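Local coordinates for SusD superfamily protein (Bacteroides vulgatus, PDB 3MYV) that probably binds polysaccharide at the bacterial outer membrane, as other members of the SusD family do, helping to capture glycans for uptake, at residues D214-D219 with S335-I340; R207-L212 with A342-K347; T176-E181 with Y190-L195. All coordinates share one frame; numbering follows the deposited sequence. Where two conformers were deposited one is given.

Contact 1: D214-D219 with S335-I340; sequences DQLIKD and SEVYLI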
ATOM      1  N   ASP A 214       7.675  -0.523  17.328  1.00 13.88           N
ATOM      2  CA  ASP A 214       7.840  -1.253  18.595  1.00 15.17           C
ATOM      3  C   ASP A 214       6.706  -0.936  19.576  1.00 15.80           C
ATOM      4  O   ASP A 214       6.136  -1.845  20.191  1.00 15.74           O
ATOM      5  CB  ASP A 214       9.209  -0.893  19.196  1.00 16.47           C
ATOM      6  CG  ASP A 214       9.450  -1.550  20.558  1.00 21.55           C
ATOM      7  OD1 ASP A 214       9.559  -2.789  20.640  1.00 18.79           O
ATOM      8  OD2 ASP A 214       9.508  -0.795  21.529  1.00 20.75           O
ATOM      9  N   GLN A 215       6.369   0.350  19.741  1.00 15.42           N
ATOM     10  CA  GLN A 215       5.370   0.716  20.742  1.00 14.51           C
ATOM     11  C   GLN A 215       3.990   0.281  20.293  1.00 14.96           C
ATOM     12  O   GLN A 215       3.154  -0.091  21.125  1.00 18.07           O
ATOM     13  CB  GLN A 215       5.366   2.227  21.020  1.00 15.12           C
ATOM     14  CG  GLN A 215       4.507   2.600  22.240  1.00 17.84           C
ATOM     15  CD  GLN A 215       5.002   1.938  23.517  1.00 17.51           C
ATOM     16  OE1 GLN A 215       6.156   2.120  23.912  1.00 24.84           O
ATOM     17  NE2 GLN A 215       4.143   1.164  24.161  1.00 17.40           N
ATOM     18  N   LEU A 216       3.746   0.346  18.981  1.00 14.48           N
ATOM     19  CA  LEU A 216       2.462  -0.050  18.405  1.00 14.70           C
ATOM     20  C   LEU A 216       2.237  -1.544  18.618  1.00 13.79           C
ATOM     21  O   LEU A 216       1.118  -1.980  18.952  1.00 16.13           O
ATOM     22  CB  LEU A 216       2.435   0.318  16.893  1.00 13.97           C
ATOM     23  CG  LEU A 216       1.167   0.022  16.089  1.00 15.62           C
ATOM     24  CD1 LEU A 216      -0.027   0.685  16.723  1.00 18.60           C
ATOM     25  CD2 LEU A 216       1.315   0.493  14.608  1.00 12.50           C
ATOM     26  N   ILE A 217       3.282  -2.344  18.418  1.00 14.44           N
ATOM     27  CA  ILE A 217       3.195  -3.788  18.664  1.00 15.07           C
ATOM     28  C   ILE A 217       2.925  -4.055  20.140  1.00 16.59           C
ATOM     29  O   ILE A 217       2.070  -4.887  20.489  1.00 16.27           O
ATOM     30  CB  ILE A 217       4.475  -4.518  18.225  1.00 16.36           C
ATOM     31  CG1 ILE A 217       4.619  -4.490  16.691  1.00 21.46           C
ATOM     32  CG2 ILE A 217       4.487  -5.944  18.686  1.00 19.85           C
ATOM     33  CD1 ILE A 217       6.038  -4.777  16.240  1.00 14.38           C
ATOM     34  N   LYS A 218       3.632  -3.324  21.008  1.00 17.73           N
ATOM     35  CA  LYS A 218       3.435  -3.482  22.440  1.00 17.17           C
ATOM     36  C   LYS A 218       2.008  -3.115  22.843  1.00 18.23           C
ATOM     37  O   LYS A 218       1.377  -3.851  23.629  1.00 19.03           O
ATOM     38  CB  LYS A 218       4.445  -2.667  23.222  1.00 15.99           C
ATOM     39  CG  LYS A 218       5.857  -3.228  23.162  1.00 20.07           C
ATOM     40  CD  LYS A 218       6.850  -2.253  23.709  1.00 17.72           C
ATOM     41  CE  LYS A 218       8.195  -2.890  23.953  1.00 22.17           C
ATOM     42  NZ  LYS A 218       9.199  -1.774  24.133  1.00 19.89           N
ATOM     43  N   ASP A 219       1.496  -2.015  22.279  1.00 17.99           N
ATOM     44  CA  ASP A 219       0.134  -1.565  22.572  1.00 17.50           C
ATOM     45  C   ASP A 219      -0.919  -2.560  22.061  1.00 18.68           C
ATOM     46  O   ASP A 219      -1.910  -2.817  22.749  1.00 20.89           O
ATOM     47  CB  ASP A 219      -0.146  -0.173  21.995  1.00 17.56           C
ATOM     48  CG  ASP A 219       0.716   0.918  22.615  1.00 18.65           C
ATOM     49  OD1 ASP A 219       1.339   0.686  23.695  1.00 19.47           O
ATOM     50  OD2 ASP A 219       0.800   2.004  21.996  1.00 18.47           O
ATOM     51  N   SER A 335       1.276  -7.610  10.671  1.00 15.71           N
ATOM     52  CA  SER A 335       2.528  -8.202  10.180  1.00 15.30           C
ATOM     53  C   SER A 335       3.458  -7.155   9.545  1.00 16.31           C
ATOM     54  O   SER A 335       4.670  -7.211   9.723  1.00 13.69           O
ATOM     55  CB  SER A 335       2.260  -9.345   9.203  1.00 15.89           C
ATOM     56  OG  SER A 335       1.629 -10.473   9.820  1.00 13.52           O
ATOM     57  N   GLU A 336       2.905  -6.178   8.827  1.00 15.05           N
ATOM     58  CA  GLU A 336       3.768  -5.129   8.266  1.00 15.03           C
ATOM     59  C   GLU A 336       4.555  -4.405   9.346  1.00 13.79           C
ATOM     60  O   GLU A 336       5.738  -4.114   9.151  1.00 11.95           O
ATOM     61  CB  GLU A 336       2.992  -4.102   7.435  1.00 15.80           C
ATOM     62  CG  GLU A 336       3.916  -3.116   6.733  1.00 17.86           C
ATOM     63  CD  GLU A 336       3.213  -1.897   6.119  1.00 14.87           C
ATOM     64  OE1 GLU A 336       1.976  -1.906   6.049  1.00 13.93           O
ATOM     65  OE2 GLU A 336       3.926  -0.972   5.674  1.00 15.41           O
ATOM     66  N   VAL A 337       3.905  -4.101  10.462  1.00 12.78           N
ATOM     67  CA  VAL A 337       4.541  -3.365  11.541  1.00 14.18           C
ATOM     68  C   VAL A 337       5.729  -4.154  12.119  1.00 14.13           C
ATOM     69  O   VAL A 337       6.798  -3.584  12.380  1.00 12.49           O
ATOM     70  CB  VAL A 337       3.546  -2.993  12.640  1.00 16.33           C
ATOM     71  CG1 VAL A 337       4.258  -2.189  13.753  1.00 16.83           C
ATOM     72  CG2 VAL A 337       2.357  -2.211  12.068  1.00 17.96           C
ATOM     73  N   TYR A 338       5.552  -5.456  12.287  1.00 13.85           N
ATOM     74  CA  TYR A 338       6.657  -6.333  12.685  1.00 14.91           C
ATOM     75  C   TYR A 338       7.822  -6.208  11.691  1.00 15.55           C
ATOM     76  O   TYR A 338       8.977  -6.075  12.087  1.00 15.25           O
ATOM     77  CB  TYR A 338       6.191  -7.788  12.795  1.00 13.54           C
ATOM     78  CG  TYR A 338       5.497  -8.130  14.111  1.00 12.78           C
ATOM     79  CD1 TYR A 338       4.191  -7.711  14.382  1.00 12.61           C
ATOM     80  CD2 TYR A 338       6.137  -8.895  15.075  1.00 15.38           C
ATOM     81  CE1 TYR A 338       3.559  -8.043  15.593  1.00 14.31           C
ATOM     82  CE2 TYR A 338       5.525  -9.214  16.284  1.00 17.60           C
ATOM     83  CZ  TYR A 338       4.244  -8.783  16.539  1.00 14.77           C
ATOM     84  OH  TYR A 338       3.627  -9.115  17.725  1.00 21.86           O
ATOM     85  N   LEU A 339       7.513  -6.247  10.400  1.00 14.20           N
ATOM     86  CA  LEU A 339       8.562  -6.117   9.376  1.00 14.22           C
ATOM     87  C   LEU A 339       9.175  -4.718   9.336  1.00 13.28           C
ATOM     88  O   LEU A 339      10.367  -4.610   9.069  1.00 13.76           O
ATOM     89  CB  LEU A 339       8.058  -6.549   8.001  1.00 15.11           C
ATOM     90  CG  LEU A 339       7.725  -8.034   7.924  1.00 15.38           C
ATOM     91  CD1 LEU A 339       6.943  -8.354   6.667  1.00 20.16           C
ATOM     92  CD2 LEU A 339       8.976  -8.913   8.028  1.00 21.39           C
ATOM     93  N   ILE A 340       8.394  -3.660   9.618  1.00 13.30           N
ATOM     94  CA  ILE A 340       8.972  -2.301   9.737  1.00 13.18           C
ATOM     95  C   ILE A 340       9.980  -2.246  10.917  1.00 12.50           C
ATOM     96  O   ILE A 340      11.101  -1.743  10.784  1.00 13.61           O
ATOM     97  CB  ILE A 340       7.866  -1.219   9.914  1.00 11.01           C
ATOM     98  CG1 ILE A 340       7.002  -1.119   8.630  1.00 11.86           C
ATOM     99  CG2 ILE A 340       8.516   0.137  10.350  1.00 12.70           C
ATOM    100  CD1 ILE A 340       5.696  -0.317   8.771  1.00 12.30           C
TER
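I217 lies over one face of the Y338 ring and carries the largest share of this contact between helices 206-223 and 334-348. Its CD1 methyl stands 4.0 Å from the centroid of the Y338 ring and only 12° off the ring normal, a CH-pi contact near the centre of the face. The other branch follows the ring outward: I217 CG2 reaches the phenol end, 3.6 Å from Y338 CZ. With CG1 of I217 anti to the carbonyl carbon (chi1 -68°), CG2 falls anti to the backbone N, and the two branches cover different parts of the ring, CD1 the centre and CG2 the region of CZ and OH. The rest of the contact is aliphatic. V337 CG1 meets I217 CG1 at 3.7 Å as the two side chains run past each other in opposite directions, while V337 CG2 touches L216 CD2 at 3.9 Å, with those side chains at about a right angle. The short helix segments approach to 9.5 Å between axes at 141°, so the antiparallel pair is splayed and I217 and V337, whose CA atoms are 7.3 Å apart, mark its register. Further out, Y359 of helix 350-367 meets the Y338 ring nearly perpendicularly and also hydrogen-bonds D214 OD1. D214 OD2 takes K218 NZ on its syn lone pair at 2.8 Å, a salt bridge within helix 206-223, on the side turned from this contact. Were Y338 an alanine, I217 CD1 and CG2 would probably lose the ring beneath them and Y359 its aromatic neighbour, though CG1 would keep V337. Across the two segments there is no hydrogen bond or salt bridge; all four touching residues are buried. Cohesion between these helices therefore rests here on dispersion and shape, with the polar bonds kept to their flanks.

Contact 2: R207-L212 with A342-K347; sequences RKAFDL and AEAGCK. With EDO (1,2-ethanediol), chain K.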
ATOM      1  N   ARG A 207      15.137   5.432  13.378  1.00 15.55           N
ATOM      2  CA  ARG A 207      14.885   5.455  14.816  0.50 16.71           C
ATOM      3  C   ARG A 207      13.402   5.703  15.108  1.00 17.22           C
ATOM      4  O   ARG A 207      12.779   4.993  15.919  1.00 17.10           O
ATOM      5  CB  ARG A 207      15.779   6.514  15.479  0.50 17.75           C
ATOM      6  CG  ARG A 207      15.552   6.750  16.957  0.50 19.27           C
ATOM      7  CD  ARG A 207      15.500   5.481  17.769  0.50 21.92           C
ATOM      8  NE  ARG A 207      16.718   4.687  17.687  0.50 18.68           N
ATOM      9  CZ  ARG A 207      16.896   3.552  18.361  0.50 25.14           C
ATOM     10  NH1 ARG A 207      15.932   3.092  19.166  0.50 15.85           N
ATOM     11  NH2 ARG A 207      18.035   2.873  18.233  0.50 17.86           N
ATOM     12  N   LYS A 208      12.827   6.704  14.443  1.00 17.71           N
ATOM     13  CA  LYS A 208      11.403   7.004  14.611  1.00 14.48           C
ATOM     14  C   LYS A 208      10.537   5.816  14.184  1.00 14.61           C
ATOM     15  O   LYS A 208       9.587   5.465  14.894  1.00 14.28           O
ATOM     16  CB  LYS A 208      10.991   8.273  13.846  1.00 18.38           C
ATOM     17  CG  LYS A 208      11.749   9.536  14.329  1.00 18.96           C
ATOM     18  CD  LYS A 208      11.119  10.802  13.746  1.00 18.34           C
ATOM     19  CE  LYS A 208      11.897  12.065  14.102  1.00 26.54           C
ATOM     20  NZ  LYS A 208      11.398  13.233  13.298  1.00 28.71           N
ATOM     21  N   ALA A 209      10.870   5.203  13.048  1.00 14.23           N
ATOM     22  CA  ALA A 209      10.134   4.023  12.555  1.00 14.23           C
ATOM     23  C   ALA A 209      10.201   2.861  13.532  1.00 15.67           C
ATOM     24  O   ALA A 209       9.172   2.255  13.877  1.00 13.81           O
ATOM     25  CB  ALA A 209      10.638   3.584  11.162  1.00 14.27           C
ATOM     26  N   PHE A 210      11.402   2.564  14.021  1.00 16.75           N
ATOM     27  CA  PHE A 210      11.557   1.463  14.994  1.00 15.70           C
ATOM     28  C   PHE A 210      10.770   1.760  16.265  1.00 15.64           C
ATOM     29  O   PHE A 210       9.966   0.946  16.717  1.00 15.73           O
ATOM     30  CB  PHE A 210      13.026   1.190  15.326  1.00 13.61           C
ATOM     31  CG  PHE A 210      13.191   0.146  16.370  1.00 14.00           C
ATOM     32  CD1 PHE A 210      13.124  -1.195  16.034  1.00 16.89           C
ATOM     33  CD2 PHE A 210      13.280   0.492  17.709  1.00 19.61           C
ATOM     34  CE1 PHE A 210      13.197  -2.174  17.015  1.00 21.85           C
ATOM     35  CE2 PHE A 210      13.330  -0.485  18.692  1.00 19.28           C
ATOM     36  CZ  PHE A 210      13.301  -1.812  18.339  1.00 15.44           C
ATOM     37  N   ASP A 211      10.963   2.949  16.830  1.00 14.96           N
ATOM     38  CA  ASP A 211      10.374   3.242  18.134  1.00 16.10           C
ATOM     39  C   ASP A 211       8.841   3.200  18.059  1.00 13.57           C
ATOM     40  O   ASP A 211       8.183   2.698  18.973  1.00 16.13           O
ATOM     41  CB  ASP A 211      10.810   4.605  18.645  1.00 17.21           C
ATOM     42  CG  ASP A 211      12.254   4.664  19.081  1.00 21.34           C
ATOM     43  OD1 ASP A 211      12.879   3.617  19.288  1.00 19.87           O
ATOM     44  OD2 ASP A 211      12.752   5.800  19.229  1.00 23.08           O
ATOM     45  N   LEU A 212       8.279   3.733  16.974  1.00 15.07           N
ATOM     46  CA  LEU A 212       6.830   3.726  16.784  1.00 15.49           C
ATOM     47  C   LEU A 212       6.323   2.315  16.539  1.00 15.20           C
ATOM     48  O   LEU A 212       5.305   1.897  17.129  1.00 13.42           O
ATOM     49  CB  LEU A 212       6.410   4.660  15.632  1.00 16.14           C
ATOM     50  CG  LEU A 212       4.892   4.748  15.355  1.00 18.91           C
ATOM     51  CD1 LEU A 212       4.075   5.027  16.624  1.00 14.79           C
ATOM     52  CD2 LEU A 212       4.591   5.822  14.325  1.00 13.26           C
ATOM     53  N   ALA A 342      11.598  -4.760  12.169  1.00 12.84           N
ATOM     54  CA  ALA A 342      12.705  -5.624  11.750  1.00 14.39           C
ATOM     55  C   ALA A 342      13.629  -4.898  10.795  1.00 13.72           C
ATOM     56  O   ALA A 342      14.863  -4.976  10.938  1.00 13.60           O
ATOM     57  CB  ALA A 342      12.169  -6.956  11.102  1.00 14.47           C
ATOM     58  N   GLU A 343      13.057  -4.188   9.826  1.00 13.47           N
ATOM     59  CA  GLU A 343      13.898  -3.478   8.835  1.00 12.05           C
ATOM     60  C   GLU A 343      14.670  -2.304   9.453  1.00 11.97           C
ATOM     61  O   GLU A 343      15.881  -2.127   9.233  1.00 11.97           O
ATOM     62  CB  GLU A 343      13.066  -3.033   7.640  1.00 11.78           C
ATOM     63  CG  GLU A 343      13.890  -2.409   6.569  1.00 11.31           C
ATOM     64  CD  GLU A 343      13.119  -1.968   5.344  1.00 14.23           C
ATOM     65  OE1 GLU A 343      12.010  -2.452   5.098  1.00 15.31           O
ATOM     66  OE2 GLU A 343      13.646  -1.109   4.602  1.00 13.54           O
ATOM     67  N   ALA A 344      13.966  -1.486  10.216  1.00 11.61           N
ATOM     68  CA  ALA A 344      14.554  -0.311  10.827  1.00 12.64           C
ATOM     69  C   ALA A 344      15.593  -0.742  11.874  1.00 13.67           C
ATOM     70  O   ALA A 344      16.686  -0.165  11.954  1.00 14.42           O
ATOM     71  CB  ALA A 344      13.439   0.569  11.460  1.00 12.56           C
ATOM     72  N   GLY A 345      15.272  -1.770  12.649  1.00 13.22           N
ATOM     73  CA  GLY A 345      16.219  -2.332  13.641  1.00 15.70           C
ATOM     74  C   GLY A 345      17.512  -2.808  12.982  1.00 13.96           C
ATOM     75  O   GLY A 345      18.606  -2.551  13.458  1.00 15.81           O
ATOM     76  N   CYS A 346      17.364  -3.494  11.853  1.00 16.27           N
ATOM     77  CA  CYS A 346      18.506  -3.950  11.106  1.00 17.40           C
ATOM     78  C   CYS A 346      19.357  -2.748  10.664  1.00 18.37           C
ATOM     79  O   CYS A 346      20.565  -2.750  10.838  1.00 19.38           O
ATOM     80  CB  CYS A 346      18.023  -4.772   9.924  1.00 18.53           C
ATOM     81  SG  CYS A 346      19.354  -5.552   9.024  1.00 21.64           S
ATOM     82  N   LYS A 347      18.718  -1.693  10.155  1.00 15.12           N
ATOM     83  CA  LYS A 347      19.450  -0.502   9.738  1.00 16.99           C
ATOM     84  C   LYS A 347      20.100   0.260  10.880  1.00 18.86           C
ATOM     85  O   LYS A 347      21.123   0.899  10.693  1.00 17.79           O
ATOM     86  CB  LYS A 347      18.551   0.423   8.931  1.00 16.23           C
ATOM     87  CG  LYS A 347      18.136  -0.175   7.591  1.00 16.48           C
ATOM     88  CD  LYS A 347      17.102   0.691   6.865  1.00 14.90           C
ATOM     89  CE  LYS A 347      16.948   0.327   5.402  1.00 14.57           C
ATOM     90  NZ  LYS A 347      15.693   0.905   4.796  1.00 14.24           N
TER
HETATM   91  C1  EDO K 520      22.242  -6.419  11.980  1.00 38.75           C
HETATM   92  O1  EDO K 520      23.031  -6.465  13.176  1.00 36.64           O
HETATM   93  C2  EDO K 520      22.557  -5.149  11.203  1.00 39.69           C
HETATM   94  O2  EDO K 520      22.500  -4.049  12.115  1.00 39.76           O
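A344 presses its CB methyl against the backbone of the facing helix, 3.8 Å from F210 N, and this is where helices 206-223 and 334-348 pack tightly. From the same methyl, A344 CB, it is 3.9 Å to F210 CB and 4.1 Å to A209 CB, so one small side chain is received by two neighbours. The close fit is measured by the CA atoms of F210 and A344, 5.4 Å apart, and by segment axes that approach to 8.3 Å. Next to it, G345 adds no side chain, and the F210 ring passes obliquely by its backbone, F210 CD1 lying 4.1 Å from G345 N. That ring is carried there by CG anti to the backbone N (chi1 176°), and A352 and Q355 of helix 350-367 also touch it.

The looser side faces solvent, where R207 and K208 are exposed on one helix. On the other, at the C346 carbonyl, an ethanediol, probably from the crystallisation liquor, donates a hydrogen bond from its O2 to C346 O at 2.7 Å. E343 is different again: a buried carboxylate that joins helix 334-348 to R387 of helix 380-391 and to R403, and whose OE2 also takes K347 NZ on its anti lone pair.

Only 143 Å² is buried between the segments, because the meeting residues are mostly small. Small residues at a crossing let two helices come close, as the short axis separation indicates for this antiparallel pair inclined at 133°, and the packing is consistent with the alpha-helical, TPR-like framework of SusD-family proteins.

Contact 3: T176-E181 with Y190-L195; sequences TLMSEE and YAARAL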
ATOM      1  N   THR A 176      -2.719  12.243  17.381  1.00 19.72           N
ATOM      2  CA  THR A 176      -3.054  12.787  18.691  1.00 18.93           C
ATOM      3  C   THR A 176      -4.557  13.041  18.808  1.00 19.19           C
ATOM      4  O   THR A 176      -5.072  13.065  19.910  1.00 21.66           O
ATOM      5  CB  THR A 176      -2.282  14.099  19.032  1.00 21.39           C
ATOM      6  OG1 THR A 176      -2.727  15.163  18.186  1.00 19.02           O
ATOM      7  CG2 THR A 176      -0.744  13.898  18.896  1.00 21.83           C
ATOM      8  N   LEU A 177      -5.244  13.256  17.687  1.00 20.28           N
ATOM      9  CA  LEU A 177      -6.690  13.541  17.688  1.00 18.44           C
ATOM     10  C   LEU A 177      -7.617  12.323  17.617  1.00 19.25           C
ATOM     11  O   LEU A 177      -8.790  12.433  17.947  1.00 18.50           O
ATOM     12  CB  LEU A 177      -7.045  14.438  16.501  1.00 18.36           C
ATOM     13  CG  LEU A 177      -6.354  15.801  16.480  1.00 21.38           C
ATOM     14  CD1 LEU A 177      -6.789  16.575  15.249  1.00 14.86           C
ATOM     15  CD2 LEU A 177      -6.654  16.543  17.775  1.00 25.87           C
HETATM   16  N   MSE A 178      -7.106  11.191  17.141  1.00 19.33           N
HETATM   17  CA  MSE A 178      -7.942  10.051  16.747  1.00 19.67           C
HETATM   18  C   MSE A 178      -8.331   9.086  17.874  1.00 21.13           C
HETATM   19  O   MSE A 178      -7.653   8.978  18.895  1.00 20.79           O
HETATM   20  CB  MSE A 178      -7.239   9.283  15.611  1.00 18.53           C
HETATM   21  CG  MSE A 178      -7.310  10.021  14.278  1.00 18.83           C
HETATM   22 SE   MSE A 178      -6.224   9.196  12.950  0.75 14.38          SE
HETATM   23  CE  MSE A 178      -7.528   7.830  12.483  1.00 16.67           C
ATOM     24  N   SER A 179      -9.428   8.379  17.651  1.00 20.73           N
ATOM     25  CA  SER A 179      -9.929   7.391  18.574  1.00 21.37           C
ATOM     26  C   SER A 179      -9.290   6.036  18.332  1.00 22.05           C
ATOM     27  O   SER A 179      -9.005   5.677  17.197  1.00 21.88           O
ATOM     28  CB  SER A 179     -11.447   7.247  18.431  1.00 22.23           C
ATOM     29  OG  SER A 179     -11.890   6.122  19.160  1.00 22.07           O
ATOM     30  N   GLU A 180      -9.084   5.281  19.405  1.00 21.63           N
ATOM     31  CA  GLU A 180      -8.599   3.902  19.303  1.00 23.43           C
ATOM     32  C   GLU A 180      -9.686   2.911  18.962  1.00 21.77           C
ATOM     33  O   GLU A 180      -9.373   1.782  18.576  1.00 20.61           O
ATOM     34  CB  GLU A 180      -7.912   3.472  20.598  1.00 25.07           C
ATOM     35  CG  GLU A 180      -6.631   4.244  20.818  1.00 30.14           C
ATOM     36  CD  GLU A 180      -5.792   3.705  21.931  1.00 41.80           C
ATOM     37  OE1 GLU A 180      -6.394   3.189  22.916  1.00 35.66           O
ATOM     38  OE2 GLU A 180      -4.538   3.818  21.801  1.00 39.73           O
ATOM     39  N   GLU A 181     -10.957   3.300  19.103  1.00 22.49           N
ATOM     40  CA  GLU A 181     -12.040   2.368  18.785  0.50 22.01           C
ATOM     41  C   GLU A 181     -11.965   1.923  17.311  1.00 22.98           C
ATOM     42  O   GLU A 181     -11.524   2.663  16.412  1.00 20.61           O
ATOM     43  CB  GLU A 181     -13.430   2.928  19.121  0.50 23.41           C
ATOM     44  CG  GLU A 181     -13.657   3.283  20.606  0.50 23.91           C
ATOM     45  CD  GLU A 181     -13.313   2.166  21.592  0.50 29.74           C
ATOM     46  OE1 GLU A 181     -13.848   1.041  21.475  0.50 25.52           O
ATOM     47  OE2 GLU A 181     -12.508   2.428  22.510  0.50 32.31           O
ATOM     48  N   TYR A 190      -4.822   3.265  15.686  1.00 13.78           N
ATOM     49  CA  TYR A 190      -3.852   2.226  15.393  1.00 12.41           C
ATOM     50  C   TYR A 190      -3.399   2.201  13.942  1.00 12.40           C
ATOM     51  O   TYR A 190      -2.198   2.086  13.673  1.00 13.37           O
ATOM     52  CB  TYR A 190      -4.369   0.862  15.802  1.00 16.35           C
ATOM     53  CG  TYR A 190      -4.358   0.592  17.273  1.00 16.57           C
ATOM     54  CD1 TYR A 190      -3.266  -0.034  17.881  1.00 20.21           C
ATOM     55  CD2 TYR A 190      -5.474   0.860  18.043  1.00 20.67           C
ATOM     56  CE1 TYR A 190      -3.276  -0.316  19.245  1.00 22.17           C
ATOM     57  CE2 TYR A 190      -5.507   0.568  19.388  1.00 22.27           C
ATOM     58  CZ  TYR A 190      -4.412  -0.011  19.982  1.00 27.64           C
ATOM     59  OH  TYR A 190      -4.474  -0.289  21.317  1.00 35.26           O
ATOM     60  N   ALA A 191      -4.351   2.289  13.012  1.00 13.88           N
ATOM     61  CA  ALA A 191      -4.079   2.355  11.588  1.00 12.90           C
ATOM     62  C   ALA A 191      -3.185   3.521  11.266  1.00 12.21           C
ATOM     63  O   ALA A 191      -2.187   3.405  10.512  1.00 12.90           O
ATOM     64  CB  ALA A 191      -5.426   2.482  10.785  1.00 13.33           C
ATOM     65  N   ALA A 192      -3.561   4.681  11.786  1.00 12.11           N
ATOM     66  CA  ALA A 192      -2.783   5.897  11.533  1.00 12.15           C
ATOM     67  C   ALA A 192      -1.336   5.802  12.023  1.00 14.56           C
ATOM     68  O   ALA A 192      -0.424   6.297  11.349  1.00 13.13           O
ATOM     69  CB  ALA A 192      -3.477   7.145  12.176  1.00 10.33           C
ATOM     70  N   ARG A 193      -1.126   5.197  13.197  1.00 13.63           N
ATOM     71  CA  ARG A 193       0.235   4.966  13.697  1.00 14.60           C
ATOM     72  C   ARG A 193       0.975   3.934  12.834  1.00 14.45           C
ATOM     73  O   ARG A 193       2.156   4.094  12.569  1.00 12.82           O
ATOM     74  CB  ARG A 193       0.220   4.508  15.172  1.00 14.33           C
ATOM     75  CG  ARG A 193      -0.383   5.559  16.136  1.00 14.34           C
ATOM     76  CD  ARG A 193      -0.657   4.944  17.497  1.00 14.78           C
ATOM     77  NE  ARG A 193       0.575   4.634  18.210  1.00 14.16           N
ATOM     78  CZ  ARG A 193       0.673   3.768  19.207  1.00 19.71           C
ATOM     79  NH1 ARG A 193      -0.378   3.020  19.585  1.00 17.46           N
ATOM     80  NH2 ARG A 193       1.832   3.624  19.817  1.00 18.89           N
ATOM     81  N   ALA A 194       0.278   2.896  12.369  1.00 11.97           N
ATOM     82  CA  ALA A 194       0.913   1.913  11.498  1.00 12.50           C
ATOM     83  C   ALA A 194       1.393   2.604  10.204  1.00 14.93           C
ATOM     84  O   ALA A 194       2.519   2.378   9.744  1.00 11.96           O
ATOM     85  CB  ALA A 194      -0.048   0.730  11.201  1.00 11.94           C
ATOM     86  N   LEU A 195       0.540   3.458   9.628  1.00 16.25           N
ATOM     87  CA  LEU A 195       0.878   4.164   8.396  1.00 15.50           C
ATOM     88  C   LEU A 195       2.088   5.101   8.624  1.00 14.21           C
ATOM     89  O   LEU A 195       3.011   5.161   7.798  1.00 11.96           O
ATOM     90  CB  LEU A 195      -0.344   4.949   7.877  1.00 14.89           C
ATOM     91  CG  LEU A 195      -0.179   5.787   6.613  1.00 14.64           C
ATOM     92  CD1 LEU A 195       0.336   4.972   5.443  1.00 11.81           C
ATOM     93  CD2 LEU A 195      -1.485   6.512   6.231  1.00 12.22           C
TER
HETATM   94  O   HOH W   1      -3.258   3.431  18.971  1.00 17.54           O
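M178 lays its selenium against the A192 methyl, SE of this selenomethionine lying 3.5 Å from A192 CB. The bend at chi3 (82°) turns the chain end so that SE makes the close contact and M178 CE a longer one, 4.1 Å from A192 CB. M178 is the first residue to leave helical geometry after helix 160-177, and its side chain reaches from that turn to helix 189-202; A115 of helix 103-128 touches it as well.

The second pairing is between E180 and Y190. The glutamate crosses the tyrosine obliquely, with carboxylate and ring planes 28° apart, and several of its atoms pass the same ring corner: E180 CB lies 4.0 Å from Y190 CE2. Extended beyond CG, the chain carries its carboxylate alongside CE2 toward the hydroxyl, E180 OE2 ending 4.1 Å from Y190 OH. A water sits over the centre of one face of the Y190 ring, 3.3 Å above its plane. It donates to E180 OE2 at 3.1 Å and accepts from R193 NH1 at 3.0 Å, lying in the guanidinium plane at its edge.

E180 lies within an ST turn in which S179 OG accepts from E181 N. Y226 meets the Y190 ring.

E180 and R193 are opposite charges whose nearest atoms, E180 OE2 and R193 NH1, remain 4.8 Å apart, so the water rather than a direct salt bridge joins them. R193 already has a direct salt bridge with D219 of helix 206-223, and its attraction to exposed E180 is probably weaker and water-mediated; M178 and A192, by contrast, meet by apolar contact.

How the contacts relate
Contacts 1 and 2 are two levels of one helix pair, 206-223 against 334-348, with centres about 10 Å apart; I340 CG2 and A209 CB, 4.1 Å apart, join them. Contact 3, between the end of helix 160-177 with its following loop and helix 189-202, lies about 13 Å from contact 1, centre to centre. The tie between those two is polar and apolar at once: D219 OD2 forms a salt bridge with R193 NH1 at 2.9 Å, and L216 CD1 packs 3.5 Å from Y190 CD1. Contact 2 reaches contact 3 through L212 CD2, 3.5 Å from R193 O. None of the sodium-site residues, N254, S255, D258, P260 and L325, belongs to these segments.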